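Long-range contacts in dehydratase, IlvD/Edd family (Caulobacter crescentus, PDB 5OYN), which catalyses the magnesium- and [2Fe-2S]-dependent dehydration of D-xylonate to 2-dehydro-3-deoxy-D-arabinonate in D-xylose degradation, and also dehydrates D-gluconate: residues Gly161-Gly166 / His209-Gly214; Asn170-Ser175 / Lys326-Arg331. All coordinates share one frame; numbering follows the deposited sequence.

Contact 1 of 2, residues Gly161-Gly166 / His209-Gly214. With FES (Fe2/s2 (inorganic) cluster), chain F.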
loop_
_atom_site.group_PDB
_atom_site.type_symbol
_atom_site.label_atom_id
_atom_site.label_comp_id
_atom_site.label_asym_id
_atom_site.label_seq_id
_atom_site.Cartn_x
_atom_site.Cartn_y
_atom_site.Cartn_z
ATOM N N GLY A 161 -8.819 -12.645 13.411
ATOM C CA GLY A 161 -8.695 -14.084 13.394
ATOM C C GLY A 161 -7.376 -14.541 13.984
ATOM O O GLY A 161 -6.422 -13.765 14.101
ATOM N N PRO A 162 -7.283 -15.812 14.356
ATOM C CA PRO A 162 -6.028 -16.331 14.909
ATOM C C PRO A 162 -5.015 -16.688 13.817
ATOM O O PRO A 162 -5.326 -16.765 12.626
ATOM C CB PRO A 162 -6.489 -17.578 15.659
ATOM C CG PRO A 162 -7.597 -18.079 14.815
ATOM C CD PRO A 162 -8.328 -16.848 14.324
ATOM N N MET A 163 -3.778 -16.913 14.258
ATOM C CA MET A 163 -2.731 -17.405 13.377
ATOM C C MET A 163 -3.005 -18.849 12.970
ATOM O O MET A 163 -3.892 -19.521 13.506
ATOM C CB MET A 163 -1.372 -17.329 14.067
ATOM C CG MET A 163 -0.828 -15.939 14.193
ATOM S SD MET A 163 0.616 -15.869 15.260
ATOM C CE MET A 163 0.028 -16.673 16.750
ATOM N N LEU A 164 -2.220 -19.333 12.009
ATOM C CA LEU A 164 -2.306 -20.730 11.610
ATOM C C LEU A 164 -1.748 -21.623 12.721
ATOM O O LEU A 164 -1.136 -21.148 13.681
ATOM C CB LEU A 164 -1.547 -20.950 10.307
ATOM C CG LEU A 164 -2.045 -20.148 9.106
ATOM C CD1 LEU A 164 -1.096 -20.319 7.918
ATOM C CD2 LEU A 164 -3.463 -20.564 8.750
ATOM N N ASP A 165 -1.974 -22.933 12.591
ATOM C CA ASP A 165 -1.426 -23.877 13.565
ATOM C C ASP A 165 0.094 -23.798 13.567
ATOM O O ASP A 165 0.726 -23.682 12.519
ATOM C CB ASP A 165 -1.827 -25.324 13.249
ATOM C CG ASP A 165 -3.327 -25.564 13.247
ATOM O OD1 ASP A 165 -4.098 -24.758 13.839
ATOM O OD2 ASP A 165 -3.729 -26.598 12.643
ATOM N N GLY A 166 0.689 -23.891 14.747
ATOM C CA GLY A 166 2.134 -23.943 14.876
ATOM C C GLY A 166 2.559 -25.367 15.179
ATOM O O GLY A 166 1.849 -26.103 15.871
ATOM N N HIS A 209 -3.904 -13.381 15.554
ATOM C CA HIS A 209 -3.743 -13.301 17.001
ATOM C C HIS A 209 -3.419 -14.685 17.565
ATOM O O HIS A 209 -3.241 -15.656 16.820
ATOM C CB HIS A 209 -4.976 -12.662 17.656
ATOM C CG HIS A 209 -6.239 -13.466 17.551
ATOM N ND1 HIS A 209 -6.411 -14.679 18.186
ATOM C CD2 HIS A 209 -7.416 -13.194 16.933
ATOM C CE1 HIS A 209 -7.623 -15.139 17.923
ATOM N NE2 HIS A 209 -8.256 -14.253 17.174
ATOM N N CYS A 210 -3.298 -14.770 18.894
ATOM C CA CYS A 210 -2.952 -16.037 19.535
ATOM C C CYS A 210 -3.898 -17.138 19.069
ATOM O O CYS A 210 -5.107 -16.922 18.970
ATOM C CB CYS A 210 -2.995 -15.880 21.058
ATOM S SG CYS A 210 -1.660 -14.812 21.677
ATOM N N ASN A 211 -3.340 -18.302 18.729
ATOM C CA ASN A 211 -4.100 -19.353 18.056
ATOM C C ASN A 211 -4.687 -20.380 19.015
ATOM O O ASN A 211 -5.286 -21.358 18.557
ATOM C CB ASN A 211 -3.235 -20.066 16.994
ATOM C CG ASN A 211 -1.924 -20.612 17.552
ATOM O OD1 ASN A 211 -1.750 -20.739 18.771
ATOM N ND2 ASN A 211 -0.991 -20.950 16.652
ATOM N N THR A 212 -4.508 -20.192 20.317
ATOM C CA THR A 212 -5.183 -20.938 21.371
ATOM C C THR A 212 -6.467 -20.211 21.777
ATOM O O THR A 212 -6.709 -19.062 21.393
ATOM C CB THR A 212 -4.256 -21.076 22.568
ATOM O OG1 THR A 212 -3.544 -19.841 22.736
ATOM C CG2 THR A 212 -3.255 -22.194 22.331
ATOM N N MET A 213 -7.301 -20.879 22.577
ATOM C CA MET A 213 -8.511 -20.238 23.093
ATOM C C MET A 213 -8.175 -19.308 24.264
ATOM O O MET A 213 -8.615 -19.485 25.400
ATOM C CB MET A 213 -9.530 -21.288 23.498
ATOM C CG MET A 213 -10.841 -20.713 24.020
ATOM S SD MET A 213 -11.766 -19.836 22.761
ATOM C CE MET A 213 -12.197 -21.231 21.713
ATOM N N GLY A 214 -7.358 -18.308 23.971
ATOM C CA GLY A 214 -6.982 -17.302 24.939
ATOM C C GLY A 214 -7.942 -16.135 24.911
ATOM O O GLY A 214 -9.088 -16.252 24.468
HETATM FE FE1 FES F . -2.064 -10.132 20.676
HETATM FE FE2 FES F . -1.909 -12.623 22.432
HETATM S S1 FES F . -0.434 -11.114 21.790
HETATM S S2 FES F . -3.324 -11.925 20.892
#
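Pro162 and His209 are paired by a single beta bridge, with two loops meeting briefly as parallel strands would beside the [2Fe-2S] cluster of this IlvD/Edd dehydratase. Both backbone polar groups of His209 are spent on it: its N gives a hydrogen bond to Gly161 O at 2.9 Å, on a lone pair, and its O receives Met163 N. Between these two bonds the Pro162 carbonyl turns the other way, to a backbone bond with Ala238. The imidazole stands where chi1 of 66° puts it, with CG between the backbone N and the carbonyl carbon, and so lies over the Gly161-Pro162 peptide; Pro162 N sits 3.4 Å above one ring face, toward its rim. Beside it the pyrrolidine reaches His209 CE1 with CB. His209 ND1 is satisfied within its own loop by Cys210 O, 2.7 Å away, through a bent bond of 136° at the hydrogen.

Asn211 completes the join with its amide. Its ND2 donates to Leu164 O at 3.0 Å, which lies almost in the amide plane, while OD1 accepts from Ser175 OG; ND2 also has a weak bond to Ser203 O. Leu164 N in turn donates to Ser206 OG, on the loop that carries His209. The loop so joined supplies a cluster ligand: Cys210 SG binds iron FE2 at 2.3 Å.

Contact 2 of 2, residues Asn170-Ser175 / Lys326-Arg331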
loop_
_atom_site.group_PDB
_atom_site.type_symbol
_atom_site.label_atom_id
_atom_site.label_comp_id
_atom_site.label_asym_id
_atom_site.label_seq_id
_atom_site.Cartn_x
_atom_site.Cartn_y
_atom_site.Cartn_z
ATOM N N ASN A 170 6.709 -32.222 14.734
ATOM C CA ASN A 170 5.468 -32.966 14.497
ATOM C C ASN A 170 4.426 -32.760 15.597
ATOM O O ASN A 170 3.476 -33.548 15.710
ATOM C CB ASN A 170 5.741 -34.468 14.328
ATOM C CG ASN A 170 6.018 -34.854 12.894
ATOM O OD1 ASN A 170 7.114 -35.316 12.567
ATOM N ND2 ASN A 170 5.024 -34.673 12.025
ATOM N N GLU A 171 4.564 -31.713 16.412
ATOM C CA GLU A 171 3.674 -31.484 17.541
ATOM C C GLU A 171 3.048 -30.099 17.462
ATOM O O GLU A 171 3.731 -29.121 17.140
ATOM C CB GLU A 171 4.426 -31.634 18.872
ATOM C CG GLU A 171 5.097 -32.982 19.068
ATOM C CD GLU A 171 4.111 -34.145 19.209
ATOM O OE1 GLU A 171 4.329 -34.991 20.107
ATOM O OE2 GLU A 171 3.134 -34.235 18.426
ATOM N N LEU A 172 1.747 -30.031 17.763
ATOM C CA LEU A 172 1.057 -28.755 17.900
ATOM C C LEU A 172 1.692 -27.919 19.000
ATOM O O LEU A 172 2.233 -28.437 19.979
ATOM C CB LEU A 172 -0.416 -28.962 18.212
ATOM C CG LEU A 172 -1.296 -29.143 16.982
ATOM C CD1 LEU A 172 -2.731 -29.315 17.423
ATOM C CD2 LEU A 172 -1.167 -27.960 16.038
ATOM N N VAL A 173 1.601 -26.608 18.837
ATOM C CA VAL A 173 2.344 -25.665 19.651
ATOM C C VAL A 173 1.555 -24.363 19.625
ATOM O O VAL A 173 1.544 -23.640 18.619
ATOM C CB VAL A 173 3.785 -25.508 19.125
ATOM C CG1 VAL A 173 4.349 -24.142 19.446
ATOM C CG2 VAL A 173 4.678 -26.578 19.722
ATOM N N GLY A 174 0.845 -24.085 20.712
ATOM C CA GLY A 174 -0.062 -22.967 20.753
ATOM C C GLY A 174 0.607 -21.725 21.314
ATOM O O GLY A 174 1.420 -21.802 22.232
ATOM N N SER A 175 0.254 -20.579 20.736
ATOM C CA SER A 175 0.707 -19.301 21.263
ATOM C C SER A 175 0.393 -19.210 22.746
ATOM O O SER A 175 -0.670 -19.646 23.196
ATOM C CB SER A 175 0.012 -18.155 20.533
ATOM O OG SER A 175 -0.147 -18.501 19.182
ATOM N N LYS A 326 -6.915 -29.848 23.103
ATOM C CA LYS A 326 -5.897 -30.395 22.210
ATOM C C LYS A 326 -5.567 -29.535 20.992
ATOM O O LYS A 326 -4.389 -29.293 20.718
ATOM C CB LYS A 326 -6.360 -31.780 21.755
ATOM C CG LYS A 326 -5.458 -32.461 20.775
ATOM C CD LYS A 326 -6.093 -33.763 20.324
ATOM C CE LYS A 326 -5.077 -34.683 19.676
ATOM N NZ LYS A 326 -5.523 -34.988 18.301
ATOM N N TYR A 327 -6.559 -29.076 20.231
ATOM C CA TYR A 327 -6.302 -28.460 18.933
ATOM C C TYR A 327 -6.173 -26.938 19.039
ATOM O O TYR A 327 -6.108 -26.364 20.125
ATOM C CB TYR A 327 -7.389 -28.861 17.940
ATOM C CG TYR A 327 -7.459 -30.357 17.749
ATOM C CD1 TYR A 327 -6.515 -31.029 16.982
ATOM C CD2 TYR A 327 -8.461 -31.110 18.362
ATOM C CE1 TYR A 327 -6.576 -32.414 16.814
ATOM C CE2 TYR A 327 -8.530 -32.492 18.198
ATOM C CZ TYR A 327 -7.587 -33.134 17.426
ATOM O OH TYR A 327 -7.656 -34.500 17.270
ATOM N N LEU A 328 -6.104 -26.271 17.890
ATOM C CA LEU A 328 -5.890 -24.833 17.832
ATOM C C LEU A 328 -6.934 -24.192 16.925
ATOM O O LEU A 328 -7.861 -24.869 16.469
ATOM C CB LEU A 328 -4.478 -24.531 17.344
ATOM C CG LEU A 328 -3.310 -25.118 18.146
ATOM C CD1 LEU A 328 -1.988 -24.660 17.562
ATOM C CD2 LEU A 328 -3.374 -24.719 19.587
ATOM N N GLY A 329 -6.776 -22.894 16.646
ATOM C CA GLY A 329 -7.831 -22.131 15.983
ATOM C C GLY A 329 -8.254 -22.667 14.624
ATOM O O GLY A 329 -9.421 -22.547 14.241
ATOM N N GLU A 330 -7.329 -23.267 13.879
ATOM C CA GLU A 330 -7.690 -23.788 12.568
ATOM C C GLU A 330 -8.718 -24.900 12.681
ATOM O O GLU A 330 -9.740 -24.884 11.989
ATOM C CB GLU A 330 -6.450 -24.291 11.840
ATOM C CG GLU A 330 -5.565 -23.188 11.274
ATOM C CD GLU A 330 -4.693 -23.699 10.158
ATOM O OE1 GLU A 330 -5.246 -23.865 9.052
ATOM O OE2 GLU A 330 -3.482 -23.959 10.384
ATOM N N ARG A 331 -8.461 -25.891 13.537
ATOM C CA ARG A 331 -9.418 -26.985 13.681
ATOM C C ARG A 331 -10.753 -26.479 14.230
ATOM O O ARG A 331 -11.829 -26.925 13.793
ATOM C CB ARG A 331 -8.835 -28.078 14.571
ATOM C CG ARG A 331 -7.740 -28.911 13.910
ATOM C CD ARG A 331 -8.251 -29.705 12.709
ATOM N NE ARG A 331 -9.308 -30.679 13.007
ATOM C CZ ARG A 331 -9.105 -31.929 13.439
ATOM N NH1 ARG A 331 -7.879 -32.379 13.663
ATOM N NH2 ARG A 331 -10.137 -32.739 13.650
#
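Leu172 and Gly174 run past Tyr327 and Leu328 without a backbone hydrogen bond, the nearest CA pair, Gly174 with Leu328, being 6.8 Å apart. Side chains bridge this gap. Leu172 and Leu328 both direct their CB toward the opposite segment and slide past each other in opposite senses, so that Leu172 CD2 meets Leu328 CD1 at 3.7 Å. In each leucine CG lies anti to the carbonyl carbon, beside the backbone N, and the two methyls diverge onto different neighbours.

Leu172 turns its other methyl, CD1, to the turn before the helix, where it lies 3.7 Å from Lys326 O and 4.0 Å from Tyr327 CA and touches ring atom CD1 of the same tyrosine. The tyrosine ring is itself flanked by its own segment: Lys326 CD lies over one face and Arg331 CZ over the opposite one, both toward the rim. Arg331 also makes salt bridges to Asp374 and Glu376.

Leu328 divides its methyls in the same manner. CD1 also reaches Val173 O, and CD2 lies on the bare backbone of Gly174, 3.9 Å from its CA. That glycine CA is about 11 Å from the nearest atom of the [2Fe-2S] cluster, so the packing stands behind the cluster loop and not in the site. What results is plain apolar packing between the second strand of a small hairpin (167-168 and 171-172), with the residues just after it, and the loop leading into helix 329-335, where Leu328 occupies the N-cap position.

Contacts 1 and 2 illustrate how interleaved segments join neighbouring parts of one fold: along the chain they come as 161-166, 170-175, 209-214 and 326-331, so the first two, joined through the hairpin of strands 167-168 and 171-172, each pair with a segment further along the chain. Their centres are 8 Å apart, on the same side of the chain's centre and within the N-terminal region of the dehydratase. A direct tie links them where Asp165 N bonds to Glu330 OE2 on helix 329-335 at 2.9 Å; Gly329, in that same helix, bonds to the backbone of Asn211. The polar join near the cluster and the apolar packing beside it are therefore directly connected.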